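Local structure of amine Dehydrogenase (Pseudomonas putida, 1JMX) at residues B[10-15]-B[26-31]; B[110-115]-B[124-129]; B[316-321]-B[330-335]. The protein serves as the beta-propeller subunit of an amine dehydrogenase that probably oxidises primary amines and passes the electrons to heme c. All blocks are in the same frame, centred on the assembly; numbering follows the deposited sequence.

Contact 1. Residues B[10-15]-B[26-31]; sequences GHEYMI and VDVASD
Val28, Val26 and Met14 carry most of this contact, in which two antiparallel strands of a beta hairpin separate as the second one ends. Met14 and Val26 form a hydrogen-bonded pair. Val26 N gives a short, nearly straight bond to Met14 O (2.7 Å, 165° at the hydrogen), and Met14 N returns one to Val26 O (3.0 Å); both donors lie in the plane of the carbonyl they meet. On the face that the two side chains share, Met14 CB lies 4.1 Å from Val26 CB. Met14 has CG anti to its backbone N and stays extended to SD, so the far end of the chain leads away from the valine, and bends only at chi3 (-90°). Val28 sits just past the strand, where the backbone takes helical torsions without forming a helix. Val28 CG2 packs on Met14 CB, while Val28 CB meets CG of the extended Glu12 side chain at 3.9 Å. The bond from Val28 N to Glu12 O is weak at 3.4 Å, a sign that the strands are parting. Beside this apolar group, Asp27 holds the turn. Asp27 OD1 takes Ser30 OG at 2.7 Å through the anti lone pair and Ser30 N from above the carboxylate plane, an Asx motif. Asp27 OD2 faces the other strand through water: one molecule donates to it at 2.7 Å and also bonds His11 ND1 and Tyr13 OH. A second donates to Glu12 O, and weakly to Asp27 OD2, while accepting from Ala29 N. Glu12 OE2 accepts the backbone N-H of Lys304, and Tyr13 OH also bonds Lys8 N. Strand 345-348 runs antiparallel along the other edge of strand 12-18, closing the propeller, while Tyr310 of strand 309-312 covers Met14 and Val28, and Ile332 of 327-333 covers Val26.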
ATOM      1  N   GLY B  10      46.078   0.882  13.302  1.00 16.87           N
ATOM      2  CA  GLY B  10      46.164   2.323  13.167  1.00 17.33           C
ATOM      3  C   GLY B  10      45.381   2.866  11.978  1.00 17.21           C
ATOM      4  O   GLY B  10      45.090   4.059  11.918  1.00 18.32           O
ATOM      5  N   HIS B  11      45.065   1.998  11.019  1.00 17.07           N
ATOM      6  CA  HIS B  11      44.306   2.393   9.836  1.00 15.84           C
ATOM      7  C   HIS B  11      42.824   2.473  10.109  1.00 16.07           C
ATOM      8  O   HIS B  11      42.265   1.631  10.804  1.00 14.58           O
ATOM      9  CB  HIS B  11      44.513   1.402   8.699  1.00 13.42           C
ATOM     10  CG  HIS B  11      45.812   1.566   7.989  1.00 11.75           C
ATOM     11  ND1 HIS B  11      45.971   1.265   6.656  1.00 12.98           N
ATOM     12  CD2 HIS B  11      47.022   1.973   8.433  1.00 12.90           C
ATOM     13  CE1 HIS B  11      47.224   1.471   6.307  1.00 12.62           C
ATOM     14  NE2 HIS B  11      47.884   1.900   7.368  1.00 14.53           N
ATOM     15  N   GLU B  12      42.186   3.462   9.494  1.00 16.94           N
ATOM     16  CA  GLU B  12      40.754   3.664   9.638  1.00 16.68           C
ATOM     17  C   GLU B  12      39.995   2.826   8.614  1.00 16.19           C
ATOM     18  O   GLU B  12      40.413   2.711   7.467  1.00 17.49           O
ATOM     19  CB  GLU B  12      40.423   5.137   9.473  1.00 15.97           C
ATOM     20  CG  GLU B  12      38.986   5.474   9.789  1.00 17.91           C
ATOM     21  CD  GLU B  12      38.818   6.928  10.125  1.00 18.93           C
ATOM     22  OE1 GLU B  12      39.635   7.746   9.655  1.00 22.08           O
ATOM     23  OE2 GLU B  12      37.889   7.247  10.885  1.00 21.07           O
ATOM     24  N   TYR B  13      38.884   2.238   9.038  1.00 16.01           N
ATOM     25  CA  TYR B  13      38.084   1.398   8.160  1.00 14.50           C
ATOM     26  C   TYR B  13      36.606   1.631   8.365  1.00 15.41           C
ATOM     27  O   TYR B  13      36.187   2.205   9.371  1.00 15.86           O
ATOM     28  CB  TYR B  13      38.391  -0.077   8.402  1.00 13.97           C
ATOM     29  CG  TYR B  13      39.796  -0.479   8.020  1.00 15.71           C
ATOM     30  CD1 TYR B  13      40.783  -0.660   8.996  1.00 15.58           C
ATOM     31  CD2 TYR B  13      40.137  -0.689   6.688  1.00 14.91           C
ATOM     32  CE1 TYR B  13      42.073  -1.041   8.646  1.00 14.70           C
ATOM     33  CE2 TYR B  13      41.422  -1.070   6.330  1.00 17.21           C
ATOM     34  CZ  TYR B  13      42.384  -1.245   7.313  1.00 15.55           C
ATOM     35  OH  TYR B  13      43.650  -1.629   6.943  1.00 17.25           O
ATOM     36  N   MET B  14      35.819   1.164   7.402  1.00 15.92           N
ATOM     37  CA  MET B  14      34.371   1.300   7.447  1.00 16.24           C
ATOM     38  C   MET B  14      33.720   0.034   6.934  1.00 15.85           C
ATOM     39  O   MET B  14      34.113  -0.495   5.897  1.00 16.05           O
ATOM     40  CB  MET B  14      33.911   2.469   6.577  1.00 17.05           C
ATOM     41  CG  MET B  14      32.391   2.575   6.426  1.00 21.00           C
ATOM     42  SD  MET B  14      31.893   3.833   5.222  1.00 22.95           S
ATOM     43  CE  MET B  14      31.761   5.205   6.288  1.00 20.33           C
ATOM     44  N   ILE B  15      32.749  -0.477   7.678  1.00 16.72           N
ATOM     45  CA  ILE B  15      32.047  -1.662   7.227  1.00 16.29           C
ATOM     46  C   ILE B  15      30.646  -1.297   6.774  1.00 15.81           C
ATOM     47  O   ILE B  15      30.005  -0.405   7.333  1.00 14.98           O
ATOM     48  CB  ILE B  15      31.958  -2.760   8.293  1.00 16.74           C
ATOM     49  CG1 ILE B  15      31.235  -2.253   9.542  1.00 17.65           C
ATOM     50  CG2 ILE B  15      33.336  -3.293   8.599  1.00 17.48           C
ATOM     51  CD1 ILE B  15      30.842  -3.371  10.500  1.00 18.52           C
ATOM     52  N   VAL B  26      35.874  -0.951   3.845  1.00 15.24           N
ATOM     53  CA  VAL B  26      36.295   0.195   3.067  1.00 15.64           C
ATOM     54  C   VAL B  26      37.484   0.854   3.743  1.00 15.71           C
ATOM     55  O   VAL B  26      37.456   1.141   4.936  1.00 15.22           O
ATOM     56  CB  VAL B  26      35.144   1.233   2.910  1.00 15.82           C
ATOM     57  CG1 VAL B  26      35.665   2.534   2.292  1.00 16.07           C
ATOM     58  CG2 VAL B  26      34.035   0.653   2.034  1.00 15.63           C
ATOM     59  N   ASP B  27      38.566   0.999   2.994  1.00 16.37           N
ATOM     60  CA  ASP B  27      39.738   1.657   3.515  1.00 17.03           C
ATOM     61  C   ASP B  27      39.417   3.145   3.383  1.00 17.56           C
ATOM     62  O   ASP B  27      39.352   3.683   2.279  1.00 18.09           O
ATOM     63  CB  ASP B  27      40.962   1.280   2.691  1.00 18.15           C
ATOM     64  CG  ASP B  27      42.213   1.947   3.192  1.00 19.32           C
ATOM     65  OD1 ASP B  27      42.729   2.853   2.506  1.00 20.84           O
ATOM     66  OD2 ASP B  27      42.662   1.586   4.290  1.00 22.70           O
ATOM     67  N   VAL B  28      39.162   3.788   4.516  1.00 17.75           N
ATOM     68  CA  VAL B  28      38.810   5.202   4.546  1.00 17.76           C
ATOM     69  C   VAL B  28      39.862   6.154   3.967  1.00 19.71           C
ATOM     70  O   VAL B  28      39.511   7.194   3.417  1.00 21.28           O
ATOM     71  CB  VAL B  28      38.424   5.633   5.978  1.00 17.45           C
ATOM     72  CG1 VAL B  28      38.169   7.137   6.057  1.00 17.11           C
ATOM     73  CG2 VAL B  28      37.187   4.871   6.420  1.00 16.29           C
ATOM     74  N   ALA B  29      41.137   5.786   4.040  1.00 19.78           N
ATOM     75  CA  ALA B  29      42.201   6.653   3.527  1.00 21.28           C
ATOM     76  C   ALA B  29      42.163   6.832   2.009  1.00 21.38           C
ATOM     77  O   ALA B  29      42.228   7.956   1.499  1.00 21.90           O
ATOM     78  CB  ALA B  29      43.576   6.121   3.964  1.00 21.41           C
ATOM     79  N   SER B  30      42.039   5.717   1.299  1.00 21.35           N
ATOM     80  CA  SER B  30      42.015   5.718  -0.157  1.00 20.75           C
ATOM     81  C   SER B  30      40.614   5.689  -0.766  1.00 20.42           C
ATOM     82  O   SER B  30      40.465   5.757  -1.982  1.00 19.90           O
ATOM     83  CB  SER B  30      42.817   4.525  -0.669  1.00 20.34           C
ATOM     84  OG  SER B  30      42.306   3.314  -0.142  1.00 22.00           O
ATOM     85  N   ASP B  31      39.599   5.566   0.082  1.00 20.44           N
ATOM     86  CA  ASP B  31      38.217   5.506  -0.373  1.00 20.50           C
ATOM     87  C   ASP B  31      38.007   4.389  -1.375  1.00 20.74           C
ATOM     88  O   ASP B  31      37.359   4.571  -2.403  1.00 20.86           O
ATOM     89  CB  ASP B  31      37.786   6.841  -0.970  1.00 20.51           C
ATOM     90  CG  ASP B  31      37.432   7.850   0.086  1.00 21.28           C
ATOM     91  OD1 ASP B  31      36.865   7.435   1.116  1.00 22.31           O
ATOM     92  OD2 ASP B  31      37.718   9.051  -0.107  1.00 24.59           O
TER
HETATM   93  O   HOH W   1      44.505  -0.379   4.665  1.00 19.03           O
HETATM   94  O   HOH W   2      42.296   3.657   5.886  1.00 23.36           O

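Contact 2. Residues B[110-115]-B[124-129]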
ATOM      1  N   VAL B 110      13.877 -10.140  21.624  1.00 11.91           N
ATOM      2  CA  VAL B 110      13.140 -10.995  20.719  1.00 10.07           C
ATOM      3  C   VAL B 110      11.634 -10.855  20.867  1.00  9.77           C
ATOM      4  O   VAL B 110      11.090 -10.995  21.965  1.00 10.25           O
ATOM      5  CB  VAL B 110      13.518 -12.485  20.959  1.00 10.18           C
ATOM      6  CG1 VAL B 110      12.780 -13.382  19.996  1.00  7.79           C
ATOM      7  CG2 VAL B 110      15.025 -12.689  20.832  1.00  7.81           C
ATOM      8  N   ASN B 111      10.983 -10.541  19.750  1.00  8.96           N
ATOM      9  CA  ASN B 111       9.528 -10.430  19.663  1.00  8.74           C
ATOM     10  C   ASN B 111       9.157 -11.794  19.069  1.00  7.76           C
ATOM     11  O   ASN B 111       9.279 -12.002  17.865  1.00  7.45           O
ATOM     12  CB  ASN B 111       9.112  -9.316  18.681  1.00 10.25           C
ATOM     13  CG  ASN B 111       9.537  -7.918  19.130  1.00 11.57           C
ATOM     14  OD1 ASN B 111       9.471  -6.967  18.353  1.00 14.33           O
ATOM     15  ND2 ASN B 111       9.943  -7.784  20.381  1.00 12.57           N
ATOM     16  N   PRO B 112       8.749 -12.755  19.913  1.00  9.07           N
ATOM     17  CA  PRO B 112       8.395 -14.078  19.402  1.00  8.69           C
ATOM     18  C   PRO B 112       6.931 -14.293  19.066  1.00  8.87           C
ATOM     19  O   PRO B 112       6.041 -13.638  19.609  1.00  9.28           O
ATOM     20  CB  PRO B 112       8.835 -14.983  20.538  1.00  8.66           C
ATOM     21  CG  PRO B 112       8.426 -14.196  21.733  1.00  8.21           C
ATOM     22  CD  PRO B 112       8.737 -12.750  21.388  1.00  8.90           C
ATOM     23  N   THR B 113       6.695 -15.210  18.141  1.00 10.59           N
ATOM     24  CA  THR B 113       5.346 -15.565  17.741  1.00 11.28           C
ATOM     25  C   THR B 113       5.231 -17.077  17.750  1.00 11.27           C
ATOM     26  O   THR B 113       6.012 -17.782  17.125  1.00 11.31           O
ATOM     27  CB  THR B 113       4.993 -15.067  16.330  1.00 12.07           C
ATOM     28  OG1 THR B 113       5.167 -13.648  16.269  1.00 15.06           O
ATOM     29  CG2 THR B 113       3.540 -15.403  15.995  1.00  9.16           C
ATOM     30  N   GLN B 114       4.265 -17.571  18.500  1.00 12.28           N
ATOM     31  CA  GLN B 114       4.030 -18.992  18.565  1.00 13.69           C
ATOM     32  C   GLN B 114       3.210 -19.349  17.325  1.00 14.17           C
ATOM     33  O   GLN B 114       2.113 -18.829  17.135  1.00 13.91           O
ATOM     34  CB  GLN B 114       3.260 -19.308  19.841  1.00 15.97           C
ATOM     35  CG  GLN B 114       3.092 -20.775  20.130  1.00 19.57           C
ATOM     36  CD  GLN B 114       2.310 -21.001  21.401  1.00 20.46           C
ATOM     37  OE1 GLN B 114       1.188 -20.522  21.541  1.00 21.86           O
ATOM     38  NE2 GLN B 114       2.907 -21.715  22.345  1.00 23.43           N
ATOM     39  N   ARG B 115       3.781 -20.159  16.440  1.00 14.35           N
ATOM     40  CA  ARG B 115       3.075 -20.572  15.232  1.00 15.26           C
ATOM     41  C   ARG B 115       2.537 -21.988  15.364  1.00 15.64           C
ATOM     42  O   ARG B 115       3.300 -22.957  15.374  1.00 14.59           O
ATOM     43  CB  ARG B 115       3.977 -20.482  14.007  1.00 15.88           C
ATOM     44  CG  ARG B 115       4.283 -19.078  13.583  1.00 18.11           C
ATOM     45  CD  ARG B 115       5.106 -19.060  12.319  1.00 22.16           C
ATOM     46  NE  ARG B 115       5.281 -17.693  11.834  1.00 27.28           N
ATOM     47  CZ  ARG B 115       5.862 -17.367  10.685  1.00 28.33           C
ATOM     48  NH1 ARG B 115       6.340 -18.316   9.889  1.00 29.31           N
ATOM     49  NH2 ARG B 115       5.940 -16.088  10.320  1.00 29.42           N
ATOM     50  N   PRO B 124       4.810 -12.145  24.594  1.00 12.80           N
ATOM     51  CA  PRO B 124       5.507 -10.961  25.111  1.00 12.58           C
ATOM     52  C   PRO B 124       6.982 -11.000  24.709  1.00 12.18           C
ATOM     53  O   PRO B 124       7.558 -12.075  24.546  1.00 14.40           O
ATOM     54  CB  PRO B 124       5.352 -11.116  26.626  1.00 11.46           C
ATOM     55  CG  PRO B 124       4.053 -11.816  26.759  1.00 11.69           C
ATOM     56  CD  PRO B 124       4.143 -12.872  25.688  1.00 11.11           C
ATOM     57  N   PRO B 125       7.595  -9.828  24.481  1.00 10.84           N
ATOM     58  CA  PRO B 125       9.013  -9.807  24.101  1.00 10.11           C
ATOM     59  C   PRO B 125       9.937 -10.201  25.267  1.00  9.83           C
ATOM     60  O   PRO B 125       9.517 -10.259  26.427  1.00  9.36           O
ATOM     61  CB  PRO B 125       9.227  -8.352  23.686  1.00 11.23           C
ATOM     62  CG  PRO B 125       7.857  -7.910  23.238  1.00 10.72           C
ATOM     63  CD  PRO B 125       6.992  -8.499  24.309  1.00  9.84           C
ATOM     64  N   ARG B 126      11.195 -10.479  24.947  1.00 10.21           N
ATOM     65  CA  ARG B 126      12.186 -10.860  25.953  1.00 11.14           C
ATOM     66  C   ARG B 126      13.594 -10.541  25.489  1.00 10.46           C
ATOM     67  O   ARG B 126      13.877 -10.573  24.304  1.00 11.40           O
ATOM     68  CB  ARG B 126      12.097 -12.363  26.270  1.00 11.10           C
ATOM     69  CG  ARG B 126      12.369 -13.256  25.075  1.00 11.89           C
ATOM     70  CD  ARG B 126      12.207 -14.723  25.397  1.00 12.05           C
ATOM     71  NE  ARG B 126      12.255 -15.514  24.172  1.00 10.69           N
ATOM     72  CZ  ARG B 126      11.201 -16.096  23.613  1.00 10.65           C
ATOM     73  NH1 ARG B 126       9.998 -15.991  24.170  1.00  9.93           N
ATOM     74  NH2 ARG B 126      11.341 -16.748  22.469  1.00 11.25           N
ATOM     75  N   LEU B 127      14.458 -10.173  26.425  1.00 11.31           N
ATOM     76  CA  LEU B 127      15.850  -9.903  26.103  1.00 11.05           C
ATOM     77  C   LEU B 127      16.566 -11.232  26.330  1.00  9.91           C
ATOM     78  O   LEU B 127      16.299 -11.925  27.306  1.00 11.67           O
ATOM     79  CB  LEU B 127      16.439  -8.844  27.045  1.00 12.21           C
ATOM     80  CG  LEU B 127      17.892  -8.436  26.756  1.00 14.31           C
ATOM     81  CD1 LEU B 127      17.921  -7.349  25.682  1.00 14.92           C
ATOM     82  CD2 LEU B 127      18.558  -7.929  28.018  1.00 16.58           C
ATOM     83  N   GLU B 128      17.417 -11.616  25.391  1.00 10.46           N
ATOM     84  CA  GLU B 128      18.185 -12.845  25.500  1.00 11.13           C
ATOM     85  C   GLU B 128      19.657 -12.468  25.454  1.00 11.15           C
ATOM     86  O   GLU B 128      20.078 -11.684  24.607  1.00 12.67           O
ATOM     87  CB  GLU B 128      17.853 -13.804  24.361  1.00 12.22           C
ATOM     88  CG  GLU B 128      16.434 -14.321  24.403  1.00 13.63           C
ATOM     89  CD  GLU B 128      16.140 -15.345  23.339  1.00 12.70           C
ATOM     90  OE1 GLU B 128      16.862 -15.417  22.328  1.00 14.33           O
ATOM     91  OE2 GLU B 128      15.171 -16.088  23.523  1.00 13.78           O
ATOM     92  N   VAL B 129      20.420 -12.991  26.405  1.00 11.90           N
ATOM     93  CA  VAL B 129      21.841 -12.718  26.500  1.00 11.24           C
ATOM     94  C   VAL B 129      22.592 -13.930  25.989  1.00 13.66           C
ATOM     95  O   VAL B 129      22.260 -15.060  26.326  1.00 15.08           O
ATOM     96  CB  VAL B 129      22.265 -12.455  27.958  1.00 11.09           C
ATOM     97  CG1 VAL B 129      23.699 -11.979  28.009  1.00 10.58           C
ATOM     98  CG2 VAL B 129      21.335 -11.443  28.612  1.00 11.48           C
TER
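Two backbone bonds between Val110 and Arg126 make the firm part of this antiparallel pairing. Val110 N reaches Arg126 O at 2.7 Å, nearly along the C=O axis and almost straight (174°), and Arg126 N answers to Val110 O at 3.0 Å. Val110 CG2 packs 3.6 Å from Glu128 OE1. Toward Pro124 the pattern cannot repeat, because Pro112 has no N-H: its CD sits 3.4 Å from Pro124 O instead. On one side of the backbone, Asn111 ND2 lies 3.4 Å from Pro125 CB, while Asn111 OD1 bonds Tyr135 of the neighbouring Amine Dehydrogenase chain. On the other side Arg126, its CG crowded between N and carbonyl carbon (chi1 61°), runs extended and crosses Pro112 obliquely, with NH1 3.4 Å from the ring CG. The contact loosens at exposed Pro124, whose CB is directed away from the other strand; past Pro112, strand 105-115 leaves to pair with 120-122 beside the heme c pocket. Arg126 NE donates in its own guanidinium plane to Glu128 OE2 (3.0 Å), meeting it from above the carboxylate plane, a salt bridge, and NH1 forms another with Glu89. An alanine here would probably leave buried Glu128 without this charge partner and uncover the Pro112 ring. The arginine's permanent charge, shared between two acids, would be expected to keep both carboxylates ionised and lower the cost of burying Glu128.

Contact 3. Residues B[316-321]-B[330-335]; sequences NDLAVF and KNIKLP
Leu318 CD2 presses into the branch of Leu334, only 3.4 Å from its CG, tighter than normal carbon packing; the two side chains cross at about a right angle. On the same face Leu318 CB meets Ile332 CB at 3.9 Å, and Val320 CG2 touches Ile332 CD1. Beneath this row the backbones pair closely: Leu318 N bonds Ile332 O and Ile332 N bonds Leu318 O, both at 2.8 Å with donors in the carbonyl planes, and Val320 N gives an equally short bond to Lys330 O. At the far end Lys330 N returns only a weak bond to Val320 O. Across the sheet, on the face of Ala319, Asp317 and Asn331 lie side by side with their flat groups 68° apart; Asp317 is fixed by Tyr297 and His295, and Asn331 OD1 takes Lys328. At the polar edge Lys333, bent at chi2 and chi3, folds back so that NZ bonds Asn316 OD1 (3.2 Å) from above the amide plane. Asn316 O accepts Leu334 N almost along the C=O axis, and its ND2 is held by Gly336 O. This is the antiparallel hairpin of the last two strands in a four-stranded beta-propeller blade.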
ATOM      1  N   ASN B 316      23.903   0.609  -4.300  1.00 14.29           N
ATOM      2  CA  ASN B 316      25.226   0.056  -4.035  1.00 14.76           C
ATOM      3  C   ASN B 316      26.403   1.024  -4.040  1.00 15.86           C
ATOM      4  O   ASN B 316      27.539   0.588  -4.209  1.00 16.85           O
ATOM      5  CB  ASN B 316      25.519  -1.106  -4.991  1.00 14.00           C
ATOM      6  CG  ASN B 316      25.597  -0.667  -6.425  1.00 14.94           C
ATOM      7  OD1 ASN B 316      25.280   0.471  -6.753  1.00 16.37           O
ATOM      8  ND2 ASN B 316      26.017  -1.569  -7.297  1.00 16.92           N
ATOM      9  N   ASP B 317      26.156   2.320  -3.861  1.00 14.72           N
ATOM     10  CA  ASP B 317      27.263   3.273  -3.837  1.00 14.94           C
ATOM     11  C   ASP B 317      27.299   4.203  -2.627  1.00 14.76           C
ATOM     12  O   ASP B 317      26.257   4.614  -2.106  1.00 14.52           O
ATOM     13  CB  ASP B 317      27.315   4.106  -5.135  1.00 15.82           C
ATOM     14  CG  ASP B 317      26.175   5.114  -5.245  1.00 15.22           C
ATOM     15  OD1 ASP B 317      25.070   4.720  -5.657  1.00 18.34           O
ATOM     16  OD2 ASP B 317      26.383   6.303  -4.932  1.00 14.73           O
ATOM     17  N   LEU B 318      28.511   4.469  -2.146  1.00 15.50           N
ATOM     18  CA  LEU B 318      28.726   5.397  -1.043  1.00 15.99           C
ATOM     19  C   LEU B 318      29.076   6.744  -1.666  1.00 15.42           C
ATOM     20  O   LEU B 318      29.900   6.817  -2.575  1.00 15.92           O
ATOM     21  CB  LEU B 318      29.925   4.993  -0.171  1.00 18.25           C
ATOM     22  CG  LEU B 318      30.022   3.747   0.710  1.00 19.10           C
ATOM     23  CD1 LEU B 318      28.839   3.663   1.648  1.00 17.97           C
ATOM     24  CD2 LEU B 318      30.124   2.534  -0.162  1.00 21.86           C
ATOM     25  N   ALA B 319      28.424   7.803  -1.215  1.00 14.29           N
ATOM     26  CA  ALA B 319      28.755   9.123  -1.715  1.00 15.05           C
ATOM     27  C   ALA B 319      29.723   9.677  -0.675  1.00 16.23           C
ATOM     28  O   ALA B 319      29.524   9.473   0.522  1.00 17.25           O
ATOM     29  CB  ALA B 319      27.510  10.002  -1.810  1.00 13.30           C
ATOM     30  N   VAL B 320      30.819  10.279  -1.120  1.00 16.98           N
ATOM     31  CA  VAL B 320      31.785  10.856  -0.191  1.00 16.62           C
ATOM     32  C   VAL B 320      31.677  12.362  -0.344  1.00 17.75           C
ATOM     33  O   VAL B 320      31.817  12.888  -1.441  1.00 18.14           O
ATOM     34  CB  VAL B 320      33.238  10.412  -0.474  1.00 15.43           C
ATOM     35  CG1 VAL B 320      34.163  10.961   0.603  1.00 15.49           C
ATOM     36  CG2 VAL B 320      33.334   8.899  -0.515  1.00 14.19           C
ATOM     37  N   PHE B 321      31.399  13.037   0.764  1.00 18.02           N
ATOM     38  CA  PHE B 321      31.243  14.478   0.790  1.00 17.94           C
ATOM     39  C   PHE B 321      32.278  15.190   1.635  1.00 18.60           C
ATOM     40  O   PHE B 321      32.850  14.623   2.568  1.00 18.28           O
ATOM     41  CB  PHE B 321      29.871  14.851   1.355  1.00 17.57           C
ATOM     42  CG  PHE B 321      28.781  14.888   0.337  1.00 18.74           C
ATOM     43  CD1 PHE B 321      28.294  13.717  -0.227  1.00 18.42           C
ATOM     44  CD2 PHE B 321      28.225  16.108  -0.053  1.00 19.01           C
ATOM     45  CE1 PHE B 321      27.266  13.756  -1.167  1.00 20.27           C
ATOM     46  CE2 PHE B 321      27.193  16.157  -0.995  1.00 18.85           C
ATOM     47  CZ  PHE B 321      26.715  14.983  -1.550  1.00 19.77           C
ATOM     48  N   LYS B 330      33.506  12.164  -4.248  1.00 23.75           N
ATOM     49  CA  LYS B 330      33.521  10.963  -5.080  1.00 24.11           C
ATOM     50  C   LYS B 330      32.494   9.931  -4.658  1.00 22.55           C
ATOM     51  O   LYS B 330      31.710  10.171  -3.749  1.00 22.43           O
ATOM     52  CB  LYS B 330      34.919  10.331  -5.134  1.00 26.51           C
ATOM     53  CG  LYS B 330      35.497   9.925  -3.799  1.00 28.06           C
ATOM     54  CD  LYS B 330      36.891   9.329  -3.964  1.00 29.70           C
ATOM     55  CE  LYS B 330      36.839   7.987  -4.699  1.00 32.06           C
ATOM     56  NZ  LYS B 330      38.130   7.212  -4.600  1.00 34.84           N
ATOM     57  N   ASN B 331      32.473   8.809  -5.370  1.00 21.60           N
ATOM     58  CA  ASN B 331      31.556   7.718  -5.083  1.00 21.87           C
ATOM     59  C   ASN B 331      32.327   6.423  -5.034  1.00 22.10           C
ATOM     60  O   ASN B 331      33.178   6.166  -5.889  1.00 22.85           O
ATOM     61  CB  ASN B 331      30.484   7.577  -6.172  1.00 21.43           C
ATOM     62  CG  ASN B 331      29.497   8.705  -6.160  1.00 21.95           C
ATOM     63  OD1 ASN B 331      29.614   9.653  -6.937  1.00 22.16           O
ATOM     64  ND2 ASN B 331      28.519   8.623  -5.266  1.00 20.57           N
ATOM     65  N   ILE B 332      32.025   5.616  -4.023  1.00 21.25           N
ATOM     66  CA  ILE B 332      32.644   4.311  -3.866  1.00 19.88           C
ATOM     67  C   ILE B 332      31.579   3.334  -4.347  1.00 20.29           C
ATOM     68  O   ILE B 332      30.486   3.273  -3.783  1.00 19.69           O
ATOM     69  CB  ILE B 332      32.988   4.018  -2.380  1.00 19.36           C
ATOM     70  CG1 ILE B 332      34.013   5.035  -1.863  1.00 17.81           C
ATOM     71  CG2 ILE B 332      33.520   2.587  -2.222  1.00 19.25           C
ATOM     72  CD1 ILE B 332      34.273   4.932  -0.385  1.00 17.48           C
ATOM     73  N   LYS B 333      31.866   2.641  -5.441  1.00 20.82           N
ATOM     74  CA  LYS B 333      30.931   1.663  -5.985  1.00 22.46           C
ATOM     75  C   LYS B 333      31.212   0.317  -5.318  1.00 21.09           C
ATOM     76  O   LYS B 333      32.327  -0.196  -5.394  1.00 22.65           O
ATOM     77  CB  LYS B 333      31.090   1.567  -7.509  1.00 25.49           C
ATOM     78  CG  LYS B 333      30.247   0.488  -8.201  1.00 30.03           C
ATOM     79  CD  LYS B 333      28.752   0.763  -8.123  1.00 33.17           C
ATOM     80  CE  LYS B 333      28.364   2.072  -8.825  1.00 35.06           C
ATOM     81  NZ  LYS B 333      26.888   2.342  -8.755  1.00 35.82           N
ATOM     82  N   LEU B 334      30.217  -0.210  -4.611  1.00 19.82           N
ATOM     83  CA  LEU B 334      30.349  -1.490  -3.920  1.00 18.10           C
ATOM     84  C   LEU B 334      29.957  -2.678  -4.795  1.00 17.94           C
ATOM     85  O   LEU B 334      29.025  -2.592  -5.598  1.00 19.19           O
ATOM     86  CB  LEU B 334      29.456  -1.516  -2.687  1.00 15.99           C
ATOM     87  CG  LEU B 334      29.666  -0.488  -1.590  1.00 15.63           C
ATOM     88  CD1 LEU B 334      28.563  -0.647  -0.563  1.00 15.30           C
ATOM     89  CD2 LEU B 334      31.029  -0.687  -0.971  1.00 14.65           C
ATOM     90  N   PRO B 335      30.681  -3.799  -4.668  1.00 16.66           N
ATOM     91  CA  PRO B 335      30.348  -4.983  -5.462  1.00 17.15           C
ATOM     92  C   PRO B 335      28.970  -5.500  -5.010  1.00 16.44           C
ATOM     93  O   PRO B 335      28.639  -5.430  -3.825  1.00 17.50           O
ATOM     94  CB  PRO B 335      31.458  -5.970  -5.080  1.00 16.05           C
ATOM     95  CG  PRO B 335      32.614  -5.083  -4.801  1.00 15.57           C
ATOM     96  CD  PRO B 335      31.983  -3.965  -3.998  1.00 16.31           C
TER

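In the fold
Along the chain the contacts follow in series, each within a different blade of what reads as a seven-bladed beta-propeller. Contact 1 lies in the blade where the C-terminal strand 345-348 joins N-terminal strands 12-18, 22-27 and 32-38, closing the ring. Contact 3 belongs to the adjoining blade of strands 299-302, 309-312, 317-322 and 327-333, and the two touch: their centres are about 13 Å apart, with Lys330 NZ beside the backbone oxygens of Ser30 and Asp31. Contact 2, on strands 105-115 and 126-131, lies beyond the chain's centre, about 37 Å centre to centre from each. Thus the blade joining the chain ends packs directly on its neighbour, while the distant blade reaches heme c through residues 116-120.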